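Local atomic coordinates of cell cycle serine/threonine-protein kinase CDC5/MSD2 (Saccharomyces cerevisiae, PDB entry 6MF4), a protein that phosphorylates serine and threonine residues of proteins such as SCC1 and NET1 to drive mitotic exit, here represented by its polo-box domain. Residues A[129-134]-A[138-143]; A[148-153]-A[197-202]; A[120-125]-A[172-177]; A[51-54]-A[58-61]. All coordinates share one frame; numbering follows the deposited sequence.

Interaction 1. Residues A[129-134]-A[138-143]. With ZN (zinc ion), chain C.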
loop_
_atom_site.group_PDB
_atom_site.type_symbol
_atom_site.label_atom_id
_atom_site.label_comp_id
_atom_site.label_asym_id
_atom_site.label_seq_id
_atom_site.Cartn_x
_atom_site.Cartn_y
_atom_site.Cartn_z
ATOM N N THR A 129 -6.475 -3.507 12.951
ATOM C CA THR A 129 -5.715 -4.479 12.177
ATOM C C THR A 129 -4.897 -5.394 13.082
ATOM O O THR A 129 -4.349 -4.948 14.092
ATOM C CB THR A 129 -4.757 -3.780 11.190
ATOM O OG1 THR A 129 -5.513 -3.109 10.176
ATOM C CG2 THR A 129 -3.806 -4.786 10.528
ATOM N N VAL A 130 -4.837 -6.673 12.721
ATOM C CA VAL A 130 -3.793 -7.557 13.223
ATOM C C VAL A 130 -2.863 -7.854 12.061
ATOM O O VAL A 130 -3.300 -8.315 11.003
ATOM C CB VAL A 130 -4.341 -8.873 13.813
ATOM C CG1 VAL A 130 -3.204 -9.863 14.080
ATOM C CG2 VAL A 130 -5.097 -8.606 15.095
ATOM N N LEU A 131 -1.585 -7.548 12.259
ATOM C CA LEU A 131 -0.552 -7.865 11.292
ATOM C C LEU A 131 0.271 -9.031 11.834
ATOM O O LEU A 131 1.055 -8.871 12.762
ATOM C CB LEU A 131 0.334 -6.647 11.015
ATOM C CG LEU A 131 1.386 -6.832 9.919
ATOM C CD1 LEU A 131 0.729 -6.970 8.551
ATOM C CD2 LEU A 131 2.383 -5.683 9.928
ATOM N N ARG A 132 0.054 -10.203 11.250
ATOM C CA ARG A 132 0.741 -11.431 11.631
ATOM C C ARG A 132 2.061 -11.554 10.873
ATOM O O ARG A 132 2.065 -11.675 9.648
ATOM C CB ARG A 132 -0.170 -12.626 11.339
ATOM C CG ARG A 132 0.387 -14.013 11.619
ATOM C CD ARG A 132 -0.385 -15.014 10.772
ATOM N NE ARG A 132 -0.124 -16.414 11.101
ATOM C CZ ARG A 132 0.788 -17.178 10.503
ATOM N NH1 ARG A 132 1.575 -16.686 9.547
ATOM N NH2 ARG A 132 0.926 -18.441 10.877
ATOM N N LEU A 133 3.181 -11.531 11.591
ATOM C CA LEU A 133 4.478 -11.628 10.932
ATOM C C LEU A 133 4.675 -13.014 10.338
ATOM O O LEU A 133 4.090 -13.996 10.793
ATOM C CB LEU A 133 5.621 -11.299 11.894
ATOM C CG LEU A 133 5.934 -9.807 12.023
ATOM C CD1 LEU A 133 4.892 -9.118 12.872
ATOM C CD2 LEU A 133 7.322 -9.581 12.596
ATOM N N ALA A 134 5.503 -13.075 9.304
ATOM C CA ALA A 134 5.741 -14.307 8.573
ATOM C C ALA A 134 6.361 -15.387 9.456
ATOM O O ALA A 134 6.303 -16.569 9.126
ATOM C CB ALA A 134 6.635 -14.028 7.379
ATOM N N GLU A 138 5.110 -13.682 16.063
ATOM C CA GLU A 138 4.834 -12.316 16.506
ATOM C C GLU A 138 3.702 -11.681 15.706
ATOM O O GLU A 138 3.509 -11.999 14.531
ATOM C CB GLU A 138 6.087 -11.445 16.384
ATOM C CG GLU A 138 7.305 -11.988 17.117
ATOM C CD GLU A 138 8.284 -10.899 17.504
ATOM O OE1 GLU A 138 8.441 -9.932 16.729
ATOM O OE2 GLU A 138 8.898 -11.005 18.587
ATOM N N PHE A 139 2.958 -10.782 16.344
ATOM C CA PHE A 139 1.986 -9.973 15.619
ATOM C C PHE A 139 1.842 -8.595 16.248
ATOM O O PHE A 139 2.169 -8.390 17.419
ATOM C CB PHE A 139 0.620 -10.683 15.540
ATOM C CG PHE A 139 -0.139 -10.734 16.841
ATOM C CD1 PHE A 139 0.044 -11.785 17.727
ATOM C CD2 PHE A 139 -1.068 -9.755 17.159
ATOM C CE1 PHE A 139 -0.673 -11.848 18.914
ATOM C CE2 PHE A 139 -1.784 -9.811 18.343
ATOM C CZ PHE A 139 -1.578 -10.855 19.227
ATOM N N TRP A 140 1.384 -7.653 15.427
ATOM C CA TRP A 140 0.994 -6.323 15.869
ATOM C C TRP A 140 -0.518 -6.210 15.926
ATOM O O TRP A 140 -1.202 -6.645 15.004
ATOM C CB TRP A 140 1.508 -5.239 14.919
ATOM C CG TRP A 140 2.978 -5.095 14.825
ATOM C CD1 TRP A 140 3.789 -5.582 13.841
ATOM C CD2 TRP A 140 3.829 -4.392 15.735
ATOM N NE1 TRP A 140 5.092 -5.228 14.083
ATOM C CE2 TRP A 140 5.146 -4.499 15.242
ATOM C CE3 TRP A 140 3.608 -3.682 16.919
ATOM C CZ2 TRP A 140 6.235 -3.925 15.892
ATOM C CZ3 TRP A 140 4.693 -3.107 17.563
ATOM C CH2 TRP A 140 5.990 -3.232 17.047
ATOM N N TYR A 141 -1.032 -5.621 17.002
ATOM C CA TYR A 141 -2.421 -5.173 17.042
ATOM C C TYR A 141 -2.438 -3.666 16.837
ATOM O O TYR A 141 -1.861 -2.917 17.625
ATOM C CB TYR A 141 -3.097 -5.544 18.359
ATOM C CG TYR A 141 -4.514 -5.020 18.457
ATOM C CD1 TYR A 141 -5.491 -5.443 17.570
ATOM C CD2 TYR A 141 -4.872 -4.103 19.435
ATOM C CE1 TYR A 141 -6.789 -4.966 17.652
ATOM C CE2 TYR A 141 -6.165 -3.622 19.528
ATOM C CZ TYR A 141 -7.117 -4.057 18.634
ATOM O OH TYR A 141 -8.406 -3.583 18.716
ATOM N N ILE A 142 -3.088 -3.233 15.761
ATOM C CA ILE A 142 -3.082 -1.833 15.359
ATOM C C ILE A 142 -4.471 -1.230 15.524
ATOM O O ILE A 142 -5.446 -1.726 14.961
ATOM C CB ILE A 142 -2.621 -1.674 13.905
ATOM C CG1 ILE A 142 -1.234 -2.297 13.726
ATOM C CG2 ILE A 142 -2.573 -0.205 13.521
ATOM C CD1 ILE A 142 -0.892 -2.631 12.309
ATOM N N SER A 143 -4.546 -0.152 16.297
ATOM C CA SER A 143 -5.816 0.495 16.601
ATOM C C SER A 143 -5.691 2.005 16.489
ATOM O O SER A 143 -4.603 2.530 16.255
ATOM C CB SER A 143 -6.278 0.108 18.002
ATOM O OG SER A 143 -5.282 0.436 18.951
HETATM ZN ZN ZN C . 9.173 -8.337 17.641
#

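Interaction 2. Residues A[148-153]-A[197-202]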
loop_
_atom_site.group_PDB
_atom_site.type_symbol
_atom_site.label_atom_id
_atom_site.label_comp_id
_atom_site.label_asym_id
_atom_site.label_seq_id
_atom_site.Cartn_x
_atom_site.Cartn_y
_atom_site.Cartn_z
ATOM N N GLU A 148 -1.769 10.150 17.154
ATOM C CA GLU A 148 -0.916 9.685 16.059
ATOM C C GLU A 148 -1.703 8.993 14.945
ATOM O O GLU A 148 -1.130 8.594 13.931
ATOM C CB GLU A 148 0.157 8.732 16.601
ATOM C CG GLU A 148 1.163 9.400 17.532
ATOM N N GLY A 149 -3.010 8.848 15.136
ATOM C CA GLY A 149 -3.861 8.212 14.145
ATOM C C GLY A 149 -3.949 6.714 14.366
ATOM O O GLY A 149 -5.016 6.190 14.682
ATOM N N TRP A 150 -2.823 6.030 14.180
ATOM C CA TRP A 150 -2.708 4.604 14.470
ATOM C C TRP A 150 -1.652 4.376 15.537
ATOM O O TRP A 150 -0.633 5.066 15.568
ATOM C CB TRP A 150 -2.320 3.802 13.224
ATOM C CG TRP A 150 -3.303 3.813 12.102
ATOM C CD1 TRP A 150 -4.286 2.898 11.863
ATOM C CD2 TRP A 150 -3.380 4.771 11.046
ATOM N NE1 TRP A 150 -4.978 3.235 10.724
ATOM C CE2 TRP A 150 -4.442 4.380 10.204
ATOM C CE3 TRP A 150 -2.660 5.925 10.732
ATOM C CZ2 TRP A 150 -4.795 5.104 9.068
ATOM C CZ3 TRP A 150 -3.014 6.641 9.605
ATOM C CH2 TRP A 150 -4.072 6.229 8.788
ATOM N N VAL A 151 -1.889 3.395 16.400
ATOM C CA VAL A 151 -0.875 2.935 17.336
ATOM C C VAL A 151 -0.798 1.418 17.253
ATOM O O VAL A 151 -1.815 0.747 17.064
ATOM C CB VAL A 151 -1.177 3.385 18.784
ATOM C CG1 VAL A 151 -2.532 2.870 19.233
ATOM C CG2 VAL A 151 -0.075 2.917 19.734
ATOM N N ALA A 152 0.413 0.889 17.387
ATOM C CA ALA A 152 0.650 -0.543 17.273
ATOM C C ALA A 152 1.199 -1.101 18.577
ATOM O O ALA A 152 2.067 -0.495 19.209
ATOM C CB ALA A 152 1.611 -0.829 16.124
ATOM N N SER A 153 0.675 -2.261 18.966
ATOM C CA SER A 153 1.138 -2.989 20.140
ATOM C C SER A 153 1.713 -4.344 19.734
ATOM O O SER A 153 1.096 -5.095 18.981
ATOM C CB SER A 153 -0.004 -3.182 21.137
ATOM O OG SER A 153 -0.322 -1.962 21.778
ATOM N N ASP A 197 8.613 -2.657 8.948
ATOM C CA ASP A 197 7.261 -3.200 9.036
ATOM C C ASP A 197 6.259 -2.232 8.417
ATOM O O ASP A 197 6.387 -1.019 8.549
ATOM C CB ASP A 197 6.882 -3.500 10.489
ATOM C CG ASP A 197 7.536 -4.771 11.020
ATOM O OD1 ASP A 197 8.432 -5.316 10.337
ATOM O OD2 ASP A 197 7.159 -5.218 12.124
ATOM N N VAL A 198 5.256 -2.799 7.757
ATOM C CA VAL A 198 4.255 -2.043 7.016
ATOM C C VAL A 198 2.898 -2.715 7.161
ATOM O O VAL A 198 2.826 -3.941 7.249
ATOM C CB VAL A 198 4.631 -1.954 5.519
ATOM C CG1 VAL A 198 3.504 -1.352 4.696
ATOM C CG2 VAL A 198 5.908 -1.152 5.331
ATOM N N PHE A 199 1.830 -1.918 7.197
ATOM C CA PHE A 199 0.477 -2.459 7.134
ATOM C C PHE A 199 -0.370 -1.641 6.166
ATOM O O PHE A 199 0.025 -0.553 5.732
ATOM C CB PHE A 199 -0.175 -2.498 8.525
ATOM C CG PHE A 199 -0.595 -1.154 9.052
ATOM C CD1 PHE A 199 0.341 -0.261 9.542
ATOM C CD2 PHE A 199 -1.935 -0.798 9.086
ATOM C CE1 PHE A 199 -0.049 0.974 10.038
ATOM C CE2 PHE A 199 -2.329 0.432 9.581
ATOM C CZ PHE A 199 -1.384 1.319 10.054
ATOM N N LEU A 200 -1.532 -2.185 5.827
ATOM C CA LEU A 200 -2.450 -1.542 4.897
ATOM C C LEU A 200 -3.360 -0.568 5.633
ATOM O O LEU A 200 -4.127 -0.970 6.500
ATOM C CB LEU A 200 -3.285 -2.596 4.174
ATOM C CG LEU A 200 -4.333 -2.097 3.183
ATOM C CD1 LEU A 200 -3.648 -1.426 2.011
ATOM C CD2 LEU A 200 -5.206 -3.255 2.720
ATOM N N ARG A 201 -3.272 0.711 5.291
ATOM C CA ARG A 201 -4.092 1.726 5.942
ATOM C C ARG A 201 -5.463 1.851 5.293
ATOM O O ARG A 201 -6.473 2.009 5.978
ATOM C CB ARG A 201 -3.408 3.084 5.899
ATOM C CG ARG A 201 -2.160 3.205 6.736
ATOM C CD ARG A 201 -1.446 4.496 6.364
ATOM N NE ARG A 201 -0.599 4.981 7.437
ATOM C CZ ARG A 201 0.198 6.037 7.340
ATOM N NH1 ARG A 201 0.276 6.725 6.207
ATOM N NH2 ARG A 201 0.932 6.396 8.382
ATOM N N ARG A 202 -5.490 1.813 3.966
ATOM C CA ARG A 202 -6.736 1.979 3.233
ATOM C C ARG A 202 -6.647 1.280 1.890
ATOM O O ARG A 202 -5.604 1.303 1.237
ATOM C CB ARG A 202 -7.058 3.467 3.043
ATOM C CG ARG A 202 -8.377 3.737 2.318
ATOM C CD ARG A 202 -8.836 5.181 2.481
ATOM N NE ARG A 202 -7.900 6.137 1.898
ATOM C CZ ARG A 202 -7.951 7.451 2.091
ATOM N NH1 ARG A 202 -8.888 7.977 2.871
ATOM N NH2 ARG A 202 -7.049 8.240 1.521
HETATM O O HOH W 1 -6.428 1.508 8.640
#

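Interaction 3. Residues A[120-125]-A[172-177]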
loop_
_atom_site.group_PDB
_atom_site.type_symbol
_atom_site.label_atom_id
_atom_site.label_comp_id
_atom_site.label_asym_id
_atom_site.label_seq_id
_atom_site.Cartn_x
_atom_site.Cartn_y
_atom_site.Cartn_z
ATOM N N ILE A 120 0.947 -11.376 6.980
ATOM C CA ILE A 120 -0.472 -11.424 6.654
ATOM C C ILE A 120 -1.236 -10.465 7.554
ATOM O O ILE A 120 -1.094 -10.504 8.770
ATOM C CB ILE A 120 -1.034 -12.850 6.801
ATOM C CG1 ILE A 120 -0.425 -13.754 5.726
ATOM C CG2 ILE A 120 -2.561 -12.856 6.680
ATOM C CD1 ILE A 120 -0.676 -15.225 5.941
ATOM N N GLY A 121 -2.041 -9.602 6.944
ATOM C CA GLY A 121 -2.855 -8.666 7.689
ATOM C C GLY A 121 -4.325 -9.003 7.595
ATOM O O GLY A 121 -4.795 -9.526 6.584
ATOM N N VAL A 122 -5.048 -8.716 8.670
ATOM C CA VAL A 122 -6.501 -8.713 8.634
ATOM C C VAL A 122 -6.960 -7.341 9.085
ATOM O O VAL A 122 -6.617 -6.887 10.177
ATOM C CB VAL A 122 -7.125 -9.799 9.522
ATOM C CG1 VAL A 122 -8.650 -9.725 9.459
ATOM C CG2 VAL A 122 -6.648 -11.179 9.089
ATOM N N LEU A 123 -7.701 -6.680 8.205
ATOM C CA LEU A 123 -8.311 -5.397 8.490
ATOM C C LEU A 123 -9.743 -5.667 8.928
ATOM O O LEU A 123 -10.591 -6.052 8.122
ATOM C CB LEU A 123 -8.255 -4.494 7.254
ATOM C CG LEU A 123 -8.909 -3.113 7.321
ATOM C CD1 LEU A 123 -8.458 -2.339 8.545
ATOM C CD2 LEU A 123 -8.577 -2.341 6.051
ATOM N N PHE A 124 -9.996 -5.501 10.220
ATOM C CA PHE A 124 -11.297 -5.825 10.784
ATOM C C PHE A 124 -12.305 -4.720 10.491
ATOM O O PHE A 124 -11.934 -3.610 10.110
ATOM C CB PHE A 124 -11.163 -6.066 12.283
ATOM C CG PHE A 124 -10.376 -7.296 12.613
ATOM C CD1 PHE A 124 -11.007 -8.520 12.740
ATOM C CD2 PHE A 124 -9.003 -7.234 12.766
ATOM C CE1 PHE A 124 -10.282 -9.662 13.029
ATOM C CE2 PHE A 124 -8.273 -8.371 13.056
ATOM C CZ PHE A 124 -8.910 -9.584 13.187
ATOM N N ASN A 125 -13.583 -5.028 10.668
ATOM C CA ASN A 125 -14.642 -4.120 10.252
ATOM C C ASN A 125 -14.711 -2.847 11.094
ATOM O O ASN A 125 -15.253 -1.840 10.647
ATOM C CB ASN A 125 -15.988 -4.852 10.278
ATOM C CG ASN A 125 -16.094 -5.909 9.192
ATOM O OD1 ASN A 125 -15.439 -5.814 8.156
ATOM N ND2 ASN A 125 -16.919 -6.922 9.426
ATOM N N ASP A 172 -6.071 -16.765 11.876
ATOM C CA ASP A 172 -5.724 -18.154 11.584
ATOM C C ASP A 172 -6.446 -18.644 10.333
ATOM O O ASP A 172 -5.857 -19.338 9.499
ATOM C CB ASP A 172 -6.058 -19.048 12.786
ATOM C CG ASP A 172 -5.799 -20.517 12.512
ATOM O OD1 ASP A 172 -4.612 -20.880 12.354
ATOM O OD2 ASP A 172 -6.773 -21.305 12.472
ATOM N N PHE A 173 -7.718 -18.276 10.197
ATOM C CA PHE A 173 -8.479 -18.621 9.003
ATOM C C PHE A 173 -7.781 -18.093 7.749
ATOM O O PHE A 173 -7.620 -18.813 6.764
ATOM C CB PHE A 173 -9.905 -18.062 9.077
ATOM C CG PHE A 173 -10.661 -18.166 7.780
ATOM C CD1 PHE A 173 -11.370 -19.312 7.466
ATOM C CD2 PHE A 173 -10.648 -17.121 6.867
ATOM C CE1 PHE A 173 -12.055 -19.412 6.274
ATOM C CE2 PHE A 173 -11.327 -17.219 5.669
ATOM C CZ PHE A 173 -12.031 -18.365 5.371
ATOM N N PHE A 174 -7.361 -16.835 7.785
ATOM C CA PHE A 174 -6.764 -16.229 6.603
ATOM C C PHE A 174 -5.335 -16.721 6.376
ATOM O O PHE A 174 -4.888 -16.800 5.237
ATOM C CB PHE A 174 -6.816 -14.705 6.703
ATOM C CG PHE A 174 -8.177 -14.144 6.398
ATOM C CD1 PHE A 174 -8.702 -14.243 5.120
ATOM C CD2 PHE A 174 -8.943 -13.548 7.386
ATOM C CE1 PHE A 174 -9.954 -13.746 4.827
ATOM C CE2 PHE A 174 -10.199 -13.046 7.097
ATOM C CZ PHE A 174 -10.703 -13.145 5.814
ATOM N N ALA A 175 -4.631 -17.088 7.444
ATOM C CA ALA A 175 -3.308 -17.695 7.292
ATOM C C ALA A 175 -3.412 -19.002 6.503
ATOM O O ALA A 175 -2.592 -19.281 5.625
ATOM C CB ALA A 175 -2.664 -17.939 8.653
ATOM N N LYS A 176 -4.426 -19.801 6.821
ATOM C CA LYS A 176 -4.687 -21.041 6.096
ATOM C C LYS A 176 -5.088 -20.753 4.657
ATOM O O LYS A 176 -4.626 -21.417 3.728
ATOM C CB LYS A 176 -5.781 -21.847 6.791
ATOM C CG LYS A 176 -5.341 -22.445 8.111
ATOM C CD LYS A 176 -6.523 -22.944 8.926
ATOM C CE LYS A 176 -6.050 -23.618 10.205
ATOM N NZ LYS A 176 -7.165 -23.884 11.159
ATOM N N TYR A 177 -5.954 -19.762 4.482
ATOM C CA TYR A 177 -6.385 -19.339 3.157
ATOM C C TYR A 177 -5.211 -18.900 2.281
ATOM O O TYR A 177 -5.129 -19.267 1.107
ATOM C CB TYR A 177 -7.395 -18.194 3.268
ATOM C CG TYR A 177 -7.726 -17.568 1.934
ATOM C CD1 TYR A 177 -8.686 -18.127 1.104
ATOM C CD2 TYR A 177 -7.067 -16.426 1.499
ATOM C CE1 TYR A 177 -8.984 -17.563 -0.123
ATOM C CE2 TYR A 177 -7.355 -15.859 0.279
ATOM C CZ TYR A 177 -8.313 -16.430 -0.529
ATOM O OH TYR A 177 -8.601 -15.859 -1.746
#

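Interaction 4. Residues A[51-54]-A[58-61]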
loop_
_atom_site.group_PDB
_atom_site.type_symbol
_atom_site.label_atom_id
_atom_site.label_comp_id
_atom_site.label_asym_id
_atom_site.label_seq_id
_atom_site.Cartn_x
_atom_site.Cartn_y
_atom_site.Cartn_z
ATOM N N ASN A 51 -12.523 0.646 2.865
ATOM C CA ASN A 51 -12.688 0.467 4.304
ATOM C C ASN A 51 -13.047 1.784 4.986
ATOM O O ASN A 51 -12.558 2.849 4.607
ATOM C CB ASN A 51 -11.431 -0.133 4.939
ATOM C CG ASN A 51 -10.186 0.690 4.677
ATOM O OD1 ASN A 51 -9.851 0.984 3.529
ATOM N ND2 ASN A 51 -9.484 1.054 5.745
ATOM N N VAL A 52 -13.917 1.702 5.987
ATOM C CA VAL A 52 -14.365 2.883 6.715
ATOM C C VAL A 52 -13.319 3.323 7.729
ATOM O O VAL A 52 -12.906 2.547 8.586
ATOM C CB VAL A 52 -15.697 2.630 7.452
ATOM C CG1 VAL A 52 -16.162 3.898 8.172
ATOM C CG2 VAL A 52 -16.763 2.149 6.480
ATOM N N ILE A 53 -12.908 4.582 7.626
ATOM C CA ILE A 53 -11.963 5.177 8.563
ATOM C C ILE A 53 -12.743 6.126 9.468
ATOM O O ILE A 53 -13.363 7.075 8.987
ATOM C CB ILE A 53 -10.833 5.943 7.834
ATOM C CG1 ILE A 53 -10.145 5.050 6.784
ATOM C CG2 ILE A 53 -9.831 6.521 8.843
ATOM C CD1 ILE A 53 -8.852 4.404 7.226
ATOM N N LYS A 54 -12.715 5.868 10.772
ATOM C CA LYS A 54 -13.534 6.619 11.724
ATOM C C LYS A 54 -12.769 7.780 12.359
ATOM O O LYS A 54 -13.347 8.591 13.085
ATOM C CB LYS A 54 -14.055 5.687 12.804
ATOM N N SER A 58 -6.503 10.148 11.257
ATOM C CA SER A 58 -6.059 9.129 10.308
ATOM C C SER A 58 -6.342 9.567 8.876
ATOM O O SER A 58 -5.501 9.418 7.991
ATOM C CB SER A 58 -6.744 7.793 10.581
ATOM O OG SER A 58 -6.299 7.242 11.806
ATOM N N LEU A 59 -7.529 10.117 8.653
ATOM C CA LEU A 59 -7.901 10.587 7.325
ATOM C C LEU A 59 -6.990 11.725 6.855
ATOM O O LEU A 59 -6.642 11.795 5.669
ATOM C CB LEU A 59 -9.359 11.052 7.297
ATOM C CG LEU A 59 -10.478 10.026 7.383
ATOM C CD1 LEU A 59 -11.813 10.735 7.477
ATOM C CD2 LEU A 59 -10.432 9.129 6.162
ATOM N N ARG A 60 -6.613 12.619 7.771
ATOM C CA ARG A 60 -5.690 13.705 7.437
ATOM C C ARG A 60 -4.347 13.161 6.961
ATOM O O ARG A 60 -3.792 13.624 5.961
ATOM C CB ARG A 60 -5.463 14.630 8.639
ATOM C CG ARG A 60 -6.569 15.628 8.891
ATOM C CD ARG A 60 -6.052 16.838 9.663
ATOM N NE ARG A 60 -5.557 16.486 10.992
ATOM C CZ ARG A 60 -6.339 16.278 12.047
ATOM N NH1 ARG A 60 -5.805 15.970 13.220
ATOM N NH2 ARG A 60 -7.658 16.377 11.931
ATOM N N ILE A 61 -3.828 12.184 7.696
ATOM C CA ILE A 61 -2.543 11.575 7.379
ATOM C C ILE A 61 -2.588 10.886 6.018
ATOM O O ILE A 61 -1.676 11.043 5.205
ATOM C CB ILE A 61 -2.136 10.562 8.468
ATOM C CG1 ILE A 61 -1.878 11.304 9.781
ATOM C CG2 ILE A 61 -0.894 9.776 8.052
ATOM C CD1 ILE A 61 -1.768 10.398 10.989
#

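Interaction 1. Residues A[129-134]-A[138-143]
Thr129 O has two partners on the facing strand: Ile142 N donates to it at 2.7 Å, nearly straight down the carbonyl, and Tyr141 CA adds a longer C-H contact at 3.5 Å. Thr129 N donates in turn to Ile142 O, and Leu131 and Trp140 form the same reciprocal pair two residues on, each N-O distance being 2.9 Å. Beyond the strand end, Leu133 N still reaches Glu138 O. Side chains then sort by face. Thr129, Leu131, Trp140 and Ile142 share one: Thr129 CG2 lies alongside Ile142 CD1, and Leu133 CD1 comes obliquely to Trp140 CD1 at 3.8 Å. On the other, which helix 165-178 covers, Val130 forks between two rings, CG1 touching Phe139 CD2 at 3.7 Å and CG2 meeting Tyr141 CD1 near the ring plane. Phe139 reaches this place with CG lodged between its backbone N and carbonyl carbon (chi1 72°). Near the zinc, Glu138 OE1 binds the metal at 2.0 Å, and Trp140 NE1 donates to Asp197, which in turn bonds the ligand His194. This is an antiparallel beta hairpin of polo box 1 whose second strand opens with a zinc ligand, the site being shared with His154 and His194.

Interaction 2. Residues A[148-153]-A[197-202]
Trp150 meets Phe199 in an edge-to-face aromatic pair: Phe199 CZ comes down on the five-membered half of the indole, 3.8 Å from Trp150 CG, with the ring planes at 70°. Phe199 brings its ring there with chi1 at 74°, CG tucked over its own backbone. The six-membered half of the indole, on the same face, belongs to Arg201. Its CG forms a CH-pi contact 4.2 Å from that ring's centroid, and the extended chain continues across the ring until Arg201 NE lies 3.6 Å from Trp150 CZ3, the guanidinium turned only 15° from the indole plane. Polar contact runs through water. One molecule accepts from Trp150 NE1 at 3.1 Å and donates to Arg201 O at 2.7 Å, serving both the indole N-H and the carbonyl at a classic beta bulge; Asn51 ND2 also donates to that oxygen. A leucine in place of Trp150 would probably leave the edge of Phe199 without its aromatic face, the Arg201 chain without its platform and the water without its indole donor. The chemistry implies that polo boxes 1 and 2 join here through one indole face, mostly by pi and apolar contact, with no direct hydrogen bond.

Interaction 3. Residues A[120-125]-A[172-177]
Phe174 and Val122 bring helix 165-178 onto strand 120-123, the meeting of helix and antiparallel sheet that defines the polo-box fold, here in polo box 1. The phenylalanine can be followed atom by atom. Its CB already lies within 4.3 Å of Val122 CG2, and the first torsion, with CG anti to the carbonyl carbon (chi1 -77°), directs the ring toward Val122. Ring atom CD2 then makes the close contact, 3.7 Å from Val122 CG2, the two side chains crossing at about a right angle. Farther out the ring is flanked by its own helix: Phe173 CD2 stands 3.7 Å above the plane of Phe174, over the ring centre. Ser112 on the adjoining strand and Lys108 also touch the Phe174 side chain. Val122 divides its branches between two rings, for while CG2 faces Phe174, CG1 lies over the middle of the Phe124 ring. No hydrogen bond links the two segments; the helix's own salt bridge lies on its outer side, where Lys176 NZ meets the syn side of Asp172 OD2 at 2.9 Å, one turn apart. Two residues before Val122 on the strand, and on the same side of it, Ile120 reaches out with its terminal methyl, and CD1 stops 3.9 Å from Ala175 CA and 4.3 Å from Ala175 CB.

Interaction 4. Residues A[51-54]-A[58-61]
Ile53 and Leu59 make the apolar part of this contact, lying alongside each other and running opposite ways. Leu59 CD2 comes up against the branch point of the isoleucine, 3.6 Å from Ile53 CB, and also touches Ile53 CG2 at 3.8 Å. The leucine branch behind it takes part too, with Leu59 CG 3.9 Å from Ile53 CG2. That Ile53 methyl, placed anti to the backbone N, touches Leu59 on one side and, in a quite different direction, Ser58 CB at 3.8 Å. With an alanine here, the branched end of Leu59 would be gone and Ile53 CB would probably face a gap, its side chain less firmly held against the helix. Polar interactions belong to the surroundings and none crosses between the segments. Ser55 OG receives a weak hydrogen bond from Ser58 N near the start of the helix, while Asn51 OD1 accepts from Tyr203 N. The loop thus links strand 49-50, at the edge of the polo box 2 sheet, to helix 56-82, whose first turns lie between strands of the two boxes: Ser58 touches Trp150 and Tyr144, and Leu59 rests on Arg202 of strand 200-205.

Overall arrangement
Buried contacts dominate the set: interactions 1, 2 and 3 lie largely inside, whereas interaction 4 is only partly buried. Interactions 1 and 3 serve one sheet, strand 129-132 pairing with strand 120-123, so backbone hydrogen bonding between strands yields to purely apolar contact where the helix covers them. Interaction 2 uses the opposite face of that sheet, reaching polo box 2 by aromatic and water-mediated contacts; Asp197 ties it to the zinc region of interaction 1. Interaction 4, about 11 Å from interaction 2 between centres, joins it through Asn51 and Ser58. Chemistry thus follows place: regular bonds between strands, mixed contacts at the junction, aliphatic ones at the helix start.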